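Local atomic coordinates of 4-alpha-glucanotransferase (Corynebacterium glutamicum, PDB entry 5B68), a protein that is a 4-alpha-glucanotransferase of the amylomaltase type, with an N-terminal beta-sandwich domain and a TIM-barrel domain. Residues A[139-144]-A[497-502]; A[213-218]-A[552-557]; A[445-450]-A[455-460]; A[492-497]-A[524-529]; A[504-509]-A[643-648]. All coordinates share one frame; numbering follows the deposited sequence.

Contact 1 of 5, residues A[139-144]-A[497-502]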
# COMPACT_ATOMS: atom_id res chain seq x y z
N LEU A 139 13.73 18.74 -19.18
CA LEU A 139 12.76 17.75 -19.59
C LEU A 139 11.50 17.84 -18.72
O LEU A 139 11.58 18.12 -17.55
CB LEU A 139 13.35 16.35 -19.51
CG LEU A 139 14.61 16.06 -20.31
CD1 LEU A 139 15.02 14.62 -20.12
CD2 LEU A 139 14.42 16.35 -21.78
N PRO A 140 10.35 17.60 -19.32
CA PRO A 140 9.10 17.56 -18.55
C PRO A 140 9.09 16.32 -17.68
O PRO A 140 9.78 15.33 -18.00
CB PRO A 140 8.01 17.48 -19.66
CG PRO A 140 8.68 16.87 -20.81
CD PRO A 140 10.12 17.28 -20.76
N LEU A 141 8.21 16.34 -16.70
CA LEU A 141 7.90 15.13 -15.92
C LEU A 141 7.41 14.04 -16.82
O LEU A 141 6.81 14.33 -17.82
CB LEU A 141 6.83 15.47 -14.88
CG LEU A 141 7.19 16.52 -13.84
CD1 LEU A 141 6.04 16.63 -12.83
CD2 LEU A 141 8.42 16.18 -13.07
N GLY A 142 7.73 12.79 -16.50
CA GLY A 142 7.02 11.69 -17.14
C GLY A 142 7.94 10.59 -17.57
O GLY A 142 9.07 10.41 -17.06
N TRP A 143 7.37 9.79 -18.46
CA TRP A 143 7.89 8.49 -18.83
C TRP A 143 8.44 8.53 -20.23
O TRP A 143 7.73 8.32 -21.18
CB TRP A 143 6.76 7.45 -18.72
CG TRP A 143 6.32 7.34 -17.33
CD1 TRP A 143 5.38 8.09 -16.71
CD2 TRP A 143 6.88 6.49 -16.33
NE1 TRP A 143 5.29 7.75 -15.39
CE2 TRP A 143 6.20 6.77 -15.14
CE3 TRP A 143 7.87 5.52 -16.34
CZ2 TRP A 143 6.49 6.09 -13.96
CZ3 TRP A 143 8.15 4.86 -15.18
CH2 TRP A 143 7.47 5.15 -14.00
N HIS A 144 9.73 8.83 -20.31
CA HIS A 144 10.47 8.96 -21.54
C HIS A 144 11.37 7.75 -21.82
O HIS A 144 11.36 6.79 -21.08
CB HIS A 144 11.29 10.24 -21.51
CG HIS A 144 10.55 11.40 -20.94
ND1 HIS A 144 9.25 11.69 -21.30
CD2 HIS A 144 10.89 12.30 -19.99
CE1 HIS A 144 8.85 12.75 -20.62
NE2 HIS A 144 9.81 13.13 -19.82
N GLU A 497 3.86 9.77 -9.95
CA GLU A 497 2.48 9.34 -10.14
C GLU A 497 1.44 10.12 -9.30
O GLU A 497 0.34 10.48 -9.80
CB GLU A 497 2.39 7.85 -10.01
CG GLU A 497 2.99 7.09 -11.18
CD GLU A 497 2.34 7.42 -12.49
OE1 GLU A 497 1.08 7.34 -12.61
OE2 GLU A 497 3.10 7.76 -13.45
N ALA A 498 1.77 10.38 -8.04
CA ALA A 498 0.96 11.24 -7.21
C ALA A 498 0.84 12.67 -7.70
O ALA A 498 -0.27 13.24 -7.70
CB ALA A 498 1.43 11.17 -5.73
N GLU A 499 1.93 13.27 -8.17
CA GLU A 499 1.88 14.61 -8.69
C GLU A 499 0.98 14.66 -9.91
O GLU A 499 0.13 15.55 -9.97
CB GLU A 499 3.26 15.16 -8.96
CG GLU A 499 3.27 16.61 -9.40
CD GLU A 499 2.92 17.62 -8.31
OE1 GLU A 499 2.66 17.23 -7.19
OE2 GLU A 499 2.87 18.82 -8.59
N LEU A 500 1.05 13.67 -10.80
CA LEU A 500 0.20 13.66 -12.05
C LEU A 500 -1.30 13.50 -11.68
O LEU A 500 -2.20 14.03 -12.38
CB LEU A 500 0.62 12.52 -12.96
CG LEU A 500 2.01 12.51 -13.58
CD1 LEU A 500 2.32 11.26 -14.37
CD2 LEU A 500 2.19 13.78 -14.42
N ALA A 501 -1.56 12.82 -10.57
CA ALA A 501 -2.89 12.60 -10.07
C ALA A 501 -3.36 13.73 -9.14
O ALA A 501 -4.48 13.63 -8.69
CB ALA A 501 -2.95 11.27 -9.30
N GLY A 502 -2.54 14.77 -8.87
CA GLY A 502 -2.89 15.89 -7.95
C GLY A 502 -3.10 15.43 -6.51
O GLY A 502 -3.94 15.95 -5.77
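The indole of Trp-143 presents its nitrogen edge to the carboxylate of Glu-497, while the ring itself is engaged in a cation-pi interaction with Arg-444. Ring and carboxylate planes stand 48° apart, so the two flat groups neither stack nor share a plane. NE1 of Trp-143 donates to OE2 of Glu-497 over 2.9 Å; the N-H...O angle of 145° makes a bent bond, with the oxygen tilted somewhat from the indole plane. A bend in the glutamate chain at chi2 (-59°) turns the carboxylate to the indole. OE2 also forms a salt bridge with Arg-448, so one oxygen is gripped by two donors, which probably favours the charged carboxylate. A second ring braces the turn before the strand: one face of His-144 lies over the carbonyl carbon of Gly-142, and its NE2 gives an almost straight 2.9 Å bond to O of Pro-140. The example illustrates a domain interface, with a strand of the N-terminal beta sandwich laid against helix 487-500 of the TIM barrel. Between the two segments the apolar part is CD1 of Leu-141, 4.4 Å from CG of Glu-499; earlier on the helix, Ile-493 and Leu-496 also pack on Trp-143.

Contact 2 of 5, residues A[213-218]-A[552-557]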
# COMPACT_ATOMS: atom_id res chain seq x y z
N ALA A 213 -15.13 16.79 6.81
CA ALA A 213 -14.07 15.93 6.36
C ALA A 213 -13.67 16.29 4.94
O ALA A 213 -14.55 16.43 4.09
CB ALA A 213 -14.55 14.48 6.42
N ASP A 214 -12.36 16.35 4.67
CA ASP A 214 -11.83 16.59 3.32
C ASP A 214 -11.29 15.31 2.62
O ASP A 214 -11.04 15.37 1.39
CB ASP A 214 -10.78 17.68 3.33
CG ASP A 214 -11.39 19.08 3.14
OD1 ASP A 214 -12.23 19.20 2.23
OD2 ASP A 214 -11.10 20.00 3.96
N PHE A 215 -11.19 14.21 3.36
CA PHE A 215 -10.86 12.95 2.75
C PHE A 215 -11.52 11.80 3.48
O PHE A 215 -11.88 11.94 4.62
CB PHE A 215 -9.36 12.76 2.68
CG PHE A 215 -8.69 12.68 4.00
CD1 PHE A 215 -8.55 11.48 4.64
CD2 PHE A 215 -8.17 13.80 4.59
CE1 PHE A 215 -7.94 11.40 5.85
CE2 PHE A 215 -7.55 13.72 5.81
CZ PHE A 215 -7.43 12.53 6.44
N LEU A 216 -11.66 10.68 2.79
CA LEU A 216 -12.06 9.44 3.40
C LEU A 216 -10.98 8.39 3.08
O LEU A 216 -10.86 7.92 1.95
CB LEU A 216 -13.42 8.98 2.87
CG LEU A 216 -13.92 7.68 3.44
CD1 LEU A 216 -14.26 7.82 4.92
CD2 LEU A 216 -15.11 7.24 2.64
N LEU A 217 -10.19 8.09 4.09
CA LEU A 217 -9.11 7.08 3.99
C LEU A 217 -9.74 5.76 4.21
O LEU A 217 -10.45 5.55 5.21
CB LEU A 217 -8.00 7.35 5.02
CG LEU A 217 -6.93 6.34 5.31
CD1 LEU A 217 -6.11 6.06 4.04
CD2 LEU A 217 -5.94 6.79 6.35
N ILE A 218 -9.43 4.82 3.33
CA ILE A 218 -9.92 3.48 3.40
C ILE A 218 -8.81 2.41 3.39
O ILE A 218 -7.62 2.68 3.25
CB ILE A 218 -10.99 3.20 2.32
CG1 ILE A 218 -10.37 3.34 0.91
CG2 ILE A 218 -12.17 4.14 2.51
CD1 ILE A 218 -11.26 2.88 -0.20
N LEU A 552 4.45 18.05 8.65
CA LEU A 552 4.30 17.32 7.38
C LEU A 552 3.94 15.88 7.72
O LEU A 552 4.77 14.99 7.62
CB LEU A 552 5.52 17.43 6.48
CG LEU A 552 5.34 16.93 5.06
CD1 LEU A 552 4.36 17.77 4.27
CD2 LEU A 552 6.75 16.84 4.40
N ALA A 553 2.71 15.70 8.12
CA ALA A 553 2.22 14.44 8.67
C ALA A 553 0.70 14.33 8.62
O ALA A 553 -0.00 15.32 8.65
CB ALA A 553 2.67 14.24 10.10
N LEU A 554 0.25 13.09 8.58
CA LEU A 554 -1.08 12.69 8.96
C LEU A 554 -1.07 12.28 10.45
O LEU A 554 -0.37 11.32 10.85
CB LEU A 554 -1.54 11.48 8.15
CG LEU A 554 -2.94 10.94 8.56
CD1 LEU A 554 -3.93 11.93 8.02
CD2 LEU A 554 -3.10 9.60 7.93
N THR A 555 -1.85 12.98 11.25
CA THR A 555 -1.96 12.66 12.69
C THR A 555 -3.33 12.06 13.04
O THR A 555 -4.40 12.59 12.65
CB THR A 555 -1.66 13.91 13.53
OG1 THR A 555 -0.31 14.29 13.27
CG2 THR A 555 -1.76 13.59 15.02
N THR A 556 -3.33 10.92 13.72
CA THR A 556 -4.56 10.27 14.13
C THR A 556 -4.46 9.96 15.62
O THR A 556 -3.31 9.97 16.18
CB THR A 556 -4.79 8.88 13.46
OG1 THR A 556 -3.59 8.07 13.56
CG2 THR A 556 -5.13 9.10 12.11
N VAL A 557 -5.59 9.63 16.21
CA VAL A 557 -5.61 9.13 17.59
C VAL A 557 -5.24 7.67 17.53
O VAL A 557 -4.49 7.17 18.36
CB VAL A 557 -6.98 9.27 18.24
CG1 VAL A 557 -7.00 8.59 19.61
CG2 VAL A 557 -7.43 10.72 18.27
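Leu-554 spreads its two methyl branches over two residues of strand 215-218. CD1 meets CZ of Phe-215 at 3.9 Å, approaching the ring obliquely, and CD2 meets CD2 of Leu-217 at 4.3 Å. The division of labour between the branches is clean: one serves the aromatic ring, the other the aliphatic side chain two residues further along, and no polar bond joins the segments. With CG of Leu-554 anti to the backbone N (chi1 177°), the isobutyl group is turned toward strand 215-218. Phe-215 leans across to meet it at an angle, its CG placed between the backbone N and the carbonyl carbon (chi1 64°), a setting that also brings the ring edge to the N of Leu-217. The distance of 11.0 Å between CA of Leu-217 and CA of Leu-554 shows that side chains alone bridge the gap. Further out, Asp-214, next to Phe-215 in the chain, makes a salt bridge to Arg-177 and a hydrogen bond to the backbone N of Ser-380. The other strand is tied by Thr-555, whose hydroxyl is hydrogen-bonded to that of Ser-643. Phe-215, Leu-217 and Leu-554 all point into the interior of a parallel barrel, where Cys-647 and Met-384 join them. Strands 177-182 and 645-649 lie between 215-218 and 553-556 in the barrel wall, while Leu-216 faces outward onto helix 198-209.

Contact 3 of 5, residues A[445-450]-A[455-460]. With SO4 (sulfate ion), chain F.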
# COMPACT_ATOMS: atom_id res chain seq x y z
N ASN A 445 2.50 1.14 -13.04
CA ASN A 445 1.15 0.76 -13.42
C ASN A 445 0.27 0.51 -12.18
O ASN A 445 -0.92 0.92 -12.19
CB ASN A 445 1.20 -0.47 -14.32
CG ASN A 445 1.71 -0.13 -15.73
OD1 ASN A 445 1.90 1.01 -16.08
ND2 ASN A 445 1.87 -1.14 -16.53
N LEU A 446 0.82 -0.12 -11.14
CA LEU A 446 0.03 -0.33 -9.92
C LEU A 446 -0.31 1.04 -9.28
O LEU A 446 -1.48 1.31 -8.92
CB LEU A 446 0.64 -1.31 -9.00
CG LEU A 446 1.78 -0.89 -8.09
CD1 LEU A 446 1.32 -0.22 -6.79
CD2 LEU A 446 2.62 -2.07 -7.82
N LEU A 447 0.68 1.95 -9.24
CA LEU A 447 0.44 3.25 -8.70
C LEU A 447 -0.60 4.04 -9.47
O LEU A 447 -1.48 4.75 -8.88
CB LEU A 447 1.74 4.07 -8.57
CG LEU A 447 2.77 3.64 -7.56
CD1 LEU A 447 4.13 4.31 -7.75
CD2 LEU A 447 2.21 3.93 -6.16
N ARG A 448 -0.47 4.05 -10.79
CA ARG A 448 -1.39 4.80 -11.55
C ARG A 448 -2.87 4.31 -11.34
O ARG A 448 -3.78 5.10 -11.30
CB ARG A 448 -1.03 4.71 -13.03
CG ARG A 448 -1.90 5.53 -13.89
CD ARG A 448 -1.25 5.84 -15.18
NE ARG A 448 -0.01 6.59 -15.03
CZ ARG A 448 0.70 7.05 -16.05
NH1 ARG A 448 0.27 6.83 -17.29
NH2 ARG A 448 1.84 7.71 -15.86
N THR A 449 -3.08 3.01 -11.23
CA THR A 449 -4.41 2.47 -10.95
C THR A 449 -4.91 2.84 -9.53
O THR A 449 -6.03 3.33 -9.37
CB THR A 449 -4.45 0.99 -11.19
OG1 THR A 449 -4.16 0.75 -12.58
CG2 THR A 449 -5.82 0.44 -10.85
N VAL A 450 -4.03 2.74 -8.55
CA VAL A 450 -4.35 3.08 -7.16
C VAL A 450 -4.77 4.53 -7.05
O VAL A 450 -5.73 4.86 -6.38
CB VAL A 450 -3.24 2.71 -6.13
CG1 VAL A 450 -3.60 3.17 -4.74
CG2 VAL A 450 -2.99 1.23 -6.10
N GLY A 455 -7.76 10.91 -4.25
CA GLY A 455 -7.05 12.17 -4.05
C GLY A 455 -5.76 12.03 -3.22
O GLY A 455 -5.04 13.00 -2.92
N GLY A 456 -5.48 10.83 -2.74
CA GLY A 456 -4.32 10.57 -1.94
C GLY A 456 -4.03 9.10 -1.82
O GLY A 456 -4.89 8.25 -2.13
N ILE A 457 -2.80 8.80 -1.45
CA ILE A 457 -2.36 7.43 -1.23
C ILE A 457 -1.58 7.33 0.07
O ILE A 457 -0.71 8.16 0.34
CB ILE A 457 -1.50 6.93 -2.42
CG1 ILE A 457 -1.11 5.47 -2.26
CG2 ILE A 457 -0.24 7.79 -2.64
CD1 ILE A 457 -0.47 4.92 -3.53
N ARG A 458 -1.93 6.32 0.85
CA ARG A 458 -1.21 5.98 2.03
C ARG A 458 -0.42 4.72 1.72
O ARG A 458 -0.97 3.70 1.38
CB ARG A 458 -2.16 5.72 3.17
CG ARG A 458 -1.47 5.19 4.41
CD ARG A 458 -2.41 4.38 5.25
NE ARG A 458 -1.85 4.18 6.56
CZ ARG A 458 -1.27 3.06 6.95
NH1 ARG A 458 -1.21 2.04 6.14
NH2 ARG A 458 -0.78 2.98 8.16
N VAL A 459 0.89 4.85 1.84
CA VAL A 459 1.85 3.80 1.50
C VAL A 459 2.21 3.02 2.79
O VAL A 459 2.97 3.51 3.60
CB VAL A 459 3.09 4.42 0.82
CG1 VAL A 459 4.15 3.38 0.49
CG2 VAL A 459 2.72 5.15 -0.48
N ASP A 460 1.72 1.80 2.90
CA ASP A 460 2.06 0.93 4.00
C ASP A 460 3.55 0.59 3.95
O ASP A 460 4.06 0.32 2.90
CB ASP A 460 1.23 -0.33 3.86
CG ASP A 460 1.45 -1.32 4.98
OD1 ASP A 460 1.51 -0.91 6.13
OD2 ASP A 460 1.52 -2.52 4.70
S SO4 F . -3.68 7.24 -18.68
O1 SO4 F . -3.78 6.91 -20.13
O2 SO4 F . -2.86 8.45 -18.48
O3 SO4 F . -3.06 6.04 -18.01
O4 SO4 F . -5.01 7.61 -18.21
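Apolar packing carries the contact between Ile-457 and the two helix residues Leu-447 and Val-450. CD1 of Ile-457 is the shared point, 3.8 Å from CG1 of Val-450 and 3.9 Å from CD2 of Leu-447, and Ile-457 crosses each of those side chains at about a right angle. The isoleucine chain is fully extended, with CG1 anti to the backbone N (chi1 -176°), which carries that methyl from the strand to the helix. Strand 456-459 runs parallel to its neighbour 382-387, and helix 441-452, which precedes it, lies against both: a beta-alpha-beta crossover of the TIM barrel. Polar links sit at the margins. Ser-454, in the tight turn from helix to strand, uses OG for a hydrogen bond to O of Val-450 and a weak one to O of Gly-456. Ionic contact belongs to the outward side of the helix: NH2 of Arg-448 holds a salt bridge to Glu-497, and NH1 secondarily reaches O3 of a sulfate ion. That second bond is weak at 3.5 Å, with the oxygen at the guanidinium edge. The sulfate, probably taken up from the crystallisation liquor, is bound by Arg-452 as well.

Contact 4 of 5, residues A[492-497]-A[524-529]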
# COMPACT_ATOMS: atom_id res chain seq x y z
N GLY A 492 10.88 8.45 -6.15
CA GLY A 492 10.69 9.43 -7.26
C GLY A 492 9.47 9.10 -8.11
O GLY A 492 8.71 9.99 -8.50
N ILE A 493 9.28 7.84 -8.39
CA ILE A 493 8.13 7.42 -9.16
C ILE A 493 6.82 7.54 -8.35
O ILE A 493 5.82 7.86 -8.90
CB ILE A 493 8.37 6.02 -9.73
CG1 ILE A 493 9.44 6.09 -10.86
CG2 ILE A 493 7.07 5.39 -10.28
CD1 ILE A 493 10.05 4.73 -11.20
N LEU A 494 6.83 7.23 -7.06
CA LEU A 494 5.69 7.47 -6.25
C LEU A 494 5.31 8.96 -6.31
O LEU A 494 4.14 9.32 -6.51
CB LEU A 494 5.97 7.01 -4.81
CG LEU A 494 4.98 7.41 -3.74
CD1 LEU A 494 3.64 6.79 -4.03
CD2 LEU A 494 5.49 6.95 -2.40
N ALA A 495 6.29 9.84 -6.18
CA ALA A 495 6.03 11.28 -6.23
C ALA A 495 5.50 11.71 -7.61
O ALA A 495 4.54 12.52 -7.67
CB ALA A 495 7.24 12.10 -5.84
N LEU A 496 6.06 11.11 -8.65
CA LEU A 496 5.64 11.41 -10.00
C LEU A 496 4.19 11.01 -10.22
O LEU A 496 3.41 11.85 -10.66
CB LEU A 496 6.53 10.74 -11.03
CG LEU A 496 6.13 10.82 -12.52
CD1 LEU A 496 5.97 12.24 -13.03
CD2 LEU A 496 7.18 10.06 -13.32
N GLU A 497 3.86 9.77 -9.95
CA GLU A 497 2.48 9.34 -10.14
C GLU A 497 1.44 10.12 -9.30
O GLU A 497 0.34 10.48 -9.80
CB GLU A 497 2.39 7.85 -10.01
CG GLU A 497 2.99 7.09 -11.18
CD GLU A 497 2.34 7.42 -12.49
OE1 GLU A 497 1.08 7.34 -12.61
OE2 GLU A 497 3.10 7.76 -13.45
N ARG A 524 10.45 15.52 -0.65
CA ARG A 524 9.44 15.35 -1.73
C ARG A 524 8.05 15.73 -1.38
O ARG A 524 7.12 15.55 -2.21
CB ARG A 524 9.41 13.86 -2.13
CG ARG A 524 10.72 13.37 -2.65
CD ARG A 524 10.76 13.42 -4.15
NE ARG A 524 11.91 12.68 -4.60
CZ ARG A 524 12.27 12.52 -5.87
NH1 ARG A 524 11.61 13.04 -6.93
NH2 ARG A 524 13.36 11.78 -6.11
N GLY A 525 7.82 16.19 -0.14
CA GLY A 525 6.51 16.42 0.33
C GLY A 525 5.66 15.22 0.68
O GLY A 525 4.43 15.34 0.70
N ILE A 526 6.32 14.09 1.00
CA ILE A 526 5.65 12.92 1.46
C ILE A 526 5.46 13.05 2.98
O ILE A 526 6.45 13.26 3.72
CB ILE A 526 6.42 11.67 1.07
CG1 ILE A 526 6.40 11.55 -0.49
CG2 ILE A 526 5.82 10.44 1.72
CD1 ILE A 526 7.35 10.47 -1.06
N MET A 527 4.22 12.86 3.42
CA MET A 527 3.87 13.03 4.83
C MET A 527 4.15 11.83 5.61
O MET A 527 4.08 10.69 5.09
CB MET A 527 2.41 13.40 4.92
CG MET A 527 2.09 14.72 4.25
SD MET A 527 0.36 15.19 4.51
CE MET A 527 0.15 16.43 3.24
N GLY A 528 4.54 12.03 6.87
CA GLY A 528 4.62 10.97 7.85
C GLY A 528 3.30 10.59 8.49
O GLY A 528 2.26 11.12 8.11
N THR A 529 3.35 9.68 9.46
CA THR A 529 2.18 9.29 10.24
C THR A 529 2.54 9.39 11.74
O THR A 529 3.51 8.77 12.17
CB THR A 529 1.74 7.84 9.93
OG1 THR A 529 2.87 6.96 10.08
CG2 THR A 529 1.28 7.74 8.54
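Arg-524 lays one face of its guanidinium on the backbone of Gly-492, in a contact where a barrel helix, 487-500, packs against the turn leading into barrel strand 528-531 of the TIM fold. CA of Gly-492 sits 3.5 Å above the guanidinium plane, displaced toward the rim, and since glycine has no side chain the flat group can settle directly on the helix. One turn along, the methyl of Ala-495 points at the aliphatic part of the same arginine, its CB 4.1 Å from CD of Arg-524. A bend at chi2 (-96°) turns the chain across the helix, past Ala-495 to Gly-492. NH1 is spent elsewhere, in hydrogen bonds to O of Pro-163 and OG1 of Thr-162, which hold the guanidinium in its orientation. Immediately after Arg-524, Gly-525 takes a positive phi and ends the preceding helix in a Schellman motif, and after it Ile-526 also points toward helix 487-500. Leu-494 and Ile-526 thus form an apolar patch beside the arginine, extended by Val-505 of the neighbouring strand. Only the outermost branches meet in that patch, CD2 of Leu-494 lying 4.2 Å from CD1 of Ile-526.

Contact 5 of 5, residues A[504-509]-A[643-648]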
# COMPACT_ATOMS: atom_id res chain seq x y z
N VAL A 504 -2.17 13.65 -2.54
CA VAL A 504 -1.43 13.60 -1.27
C VAL A 504 -0.75 12.25 -1.23
O VAL A 504 -1.35 11.20 -1.63
CB VAL A 504 -2.40 13.72 -0.08
CG1 VAL A 504 -1.73 13.41 1.22
CG2 VAL A 504 -2.92 15.13 -0.02
N VAL A 505 0.47 12.25 -0.68
CA VAL A 505 1.14 11.04 -0.36
C VAL A 505 1.48 10.95 1.15
O VAL A 505 2.20 11.82 1.67
CB VAL A 505 2.44 10.81 -1.18
CG1 VAL A 505 3.07 9.48 -0.85
CG2 VAL A 505 2.11 10.88 -2.67
N ILE A 506 1.01 9.90 1.79
CA ILE A 506 1.33 9.64 3.18
C ILE A 506 2.12 8.34 3.32
O ILE A 506 1.75 7.33 2.80
CB ILE A 506 0.07 9.58 4.04
CG1 ILE A 506 -0.59 10.95 4.07
CG2 ILE A 506 0.38 9.11 5.45
CD1 ILE A 506 -2.09 10.89 3.96
N GLY A 507 3.21 8.42 4.06
CA GLY A 507 4.09 7.30 4.18
C GLY A 507 4.06 6.89 5.60
O GLY A 507 4.26 7.68 6.49
N GLU A 508 3.79 5.63 5.80
CA GLU A 508 3.60 5.13 7.11
C GLU A 508 4.99 4.95 7.66
O GLU A 508 5.79 4.21 7.11
CB GLU A 508 2.79 3.86 7.04
CG GLU A 508 3.61 2.62 6.78
CD GLU A 508 3.88 1.90 8.06
OE1 GLU A 508 4.34 2.54 9.01
OE2 GLU A 508 3.58 0.71 8.09
N ASP A 509 5.21 5.62 8.78
CA ASP A 509 6.46 6.17 9.27
C ASP A 509 7.00 5.53 10.56
O ASP A 509 7.95 6.00 11.14
CB ASP A 509 6.17 7.63 9.59
CG ASP A 509 7.37 8.51 9.44
OD1 ASP A 509 8.48 8.05 9.74
OD2 ASP A 509 7.21 9.66 9.03
N SER A 643 -0.21 19.59 12.48
CA SER A 643 -0.26 18.61 11.40
C SER A 643 -1.07 19.02 10.20
O SER A 643 -2.22 19.45 10.35
CB SER A 643 -0.80 17.30 11.93
OG SER A 643 0.11 16.69 12.85
N ALA A 644 -0.48 18.88 9.00
CA ALA A 644 -1.16 19.19 7.75
C ALA A 644 -2.49 18.45 7.63
O ALA A 644 -3.48 19.03 7.19
CB ALA A 644 -0.28 18.82 6.59
N LEU A 645 -2.52 17.20 8.04
CA LEU A 645 -3.73 16.44 7.98
C LEU A 645 -3.95 15.67 9.27
O LEU A 645 -3.02 15.11 9.85
CB LEU A 645 -3.72 15.46 6.82
CG LEU A 645 -3.65 16.06 5.43
CD1 LEU A 645 -3.43 14.90 4.42
CD2 LEU A 645 -4.87 16.85 5.03
N THR A 646 -5.21 15.60 9.69
CA THR A 646 -5.63 14.77 10.85
C THR A 646 -6.71 13.82 10.42
O THR A 646 -7.41 14.10 9.48
CB THR A 646 -6.15 15.65 12.00
OG1 THR A 646 -7.17 16.48 11.49
CG2 THR A 646 -5.07 16.45 12.54
N CYS A 647 -6.88 12.72 11.12
CA CYS A 647 -7.79 11.70 10.70
C CYS A 647 -8.54 11.21 11.89
O CYS A 647 -7.90 10.89 12.91
CB CYS A 647 -7.07 10.51 10.01
SG CYS A 647 -8.31 9.44 9.19
N VAL A 648 -9.87 11.26 11.78
CA VAL A 648 -10.80 10.75 12.79
C VAL A 648 -11.15 9.38 12.28
O VAL A 648 -11.60 9.26 11.15
CB VAL A 648 -12.10 11.62 12.85
CG1 VAL A 648 -13.11 11.04 13.86
CG2 VAL A 648 -11.77 13.05 13.08
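Ile-506 and Leu-645 mark the nearest approach of two extended strands whose backbones stay well apart, 9.7 Å from CA to CA. No hydrogen bond passes between the segments, because they are not neighbours in the sheet: strands 528-531 and 553-556 separate them on the shorter way round the barrel. Each backbone is held by others. Val-504 and Ile-506 bond to Ile-457 on one flank, and Val-505 bonds to Met-527 on the other; O of Leu-645 probably accepts a hydrogen bond from N of Thr-555 in strand 553-556.

Contact across the gap therefore falls to side chains, and a single methyl does most of the work. CD1 of Leu-645 lies 3.9 Å from CG1 of Val-504, the two side chains reaching toward each other tip to tip, and the same methyl is 4.3 Å from CD1 of Ile-506. Leu-645 is extended, with CG anti to its carbonyl carbon (chi1 -63°), so that CD1 is carried out to the pair. Ile-506 has its terminal bond away from a staggered value (chi2 139°). Leu-554 of the intervening strand touches both Ile-506 and Leu-645, and Tyr-172 of helix 167-174 covers Val-504 and Leu-645 near the strand starts. Just past strand 504-507, OE2 of Glu-508 accepts a hydrogen bond from the backbone N of His-461. Inward-pointing aliphatic residues from non-adjacent parallel strands, meeting through their ends alone, are what the filled interior of a TIM barrel looks like.

From the N terminus, contact 1 opens in the beta sandwich and contact 2 on barrel strand 215-218. Contact 3 closes a short helix-to-strand loop nested inside both. Contact 4 then opens on helix 487-500, just before contact 1 closes on the same helix; the two cross and share Glu-497. Contact 5 opens next on strand 504-507, in series with contacts 1 and 3, and crosses contact 4, which closes at 524-529 while still nested inside contact 2. Contact 2, having crossed contact 1, closes at 552-557, and contact 5 crosses it to close last, at 643-648. Contacts 2 and 5 fill the barrel, contacts 3 and 4 join helices to it, and contact 1 attaches the sandwich.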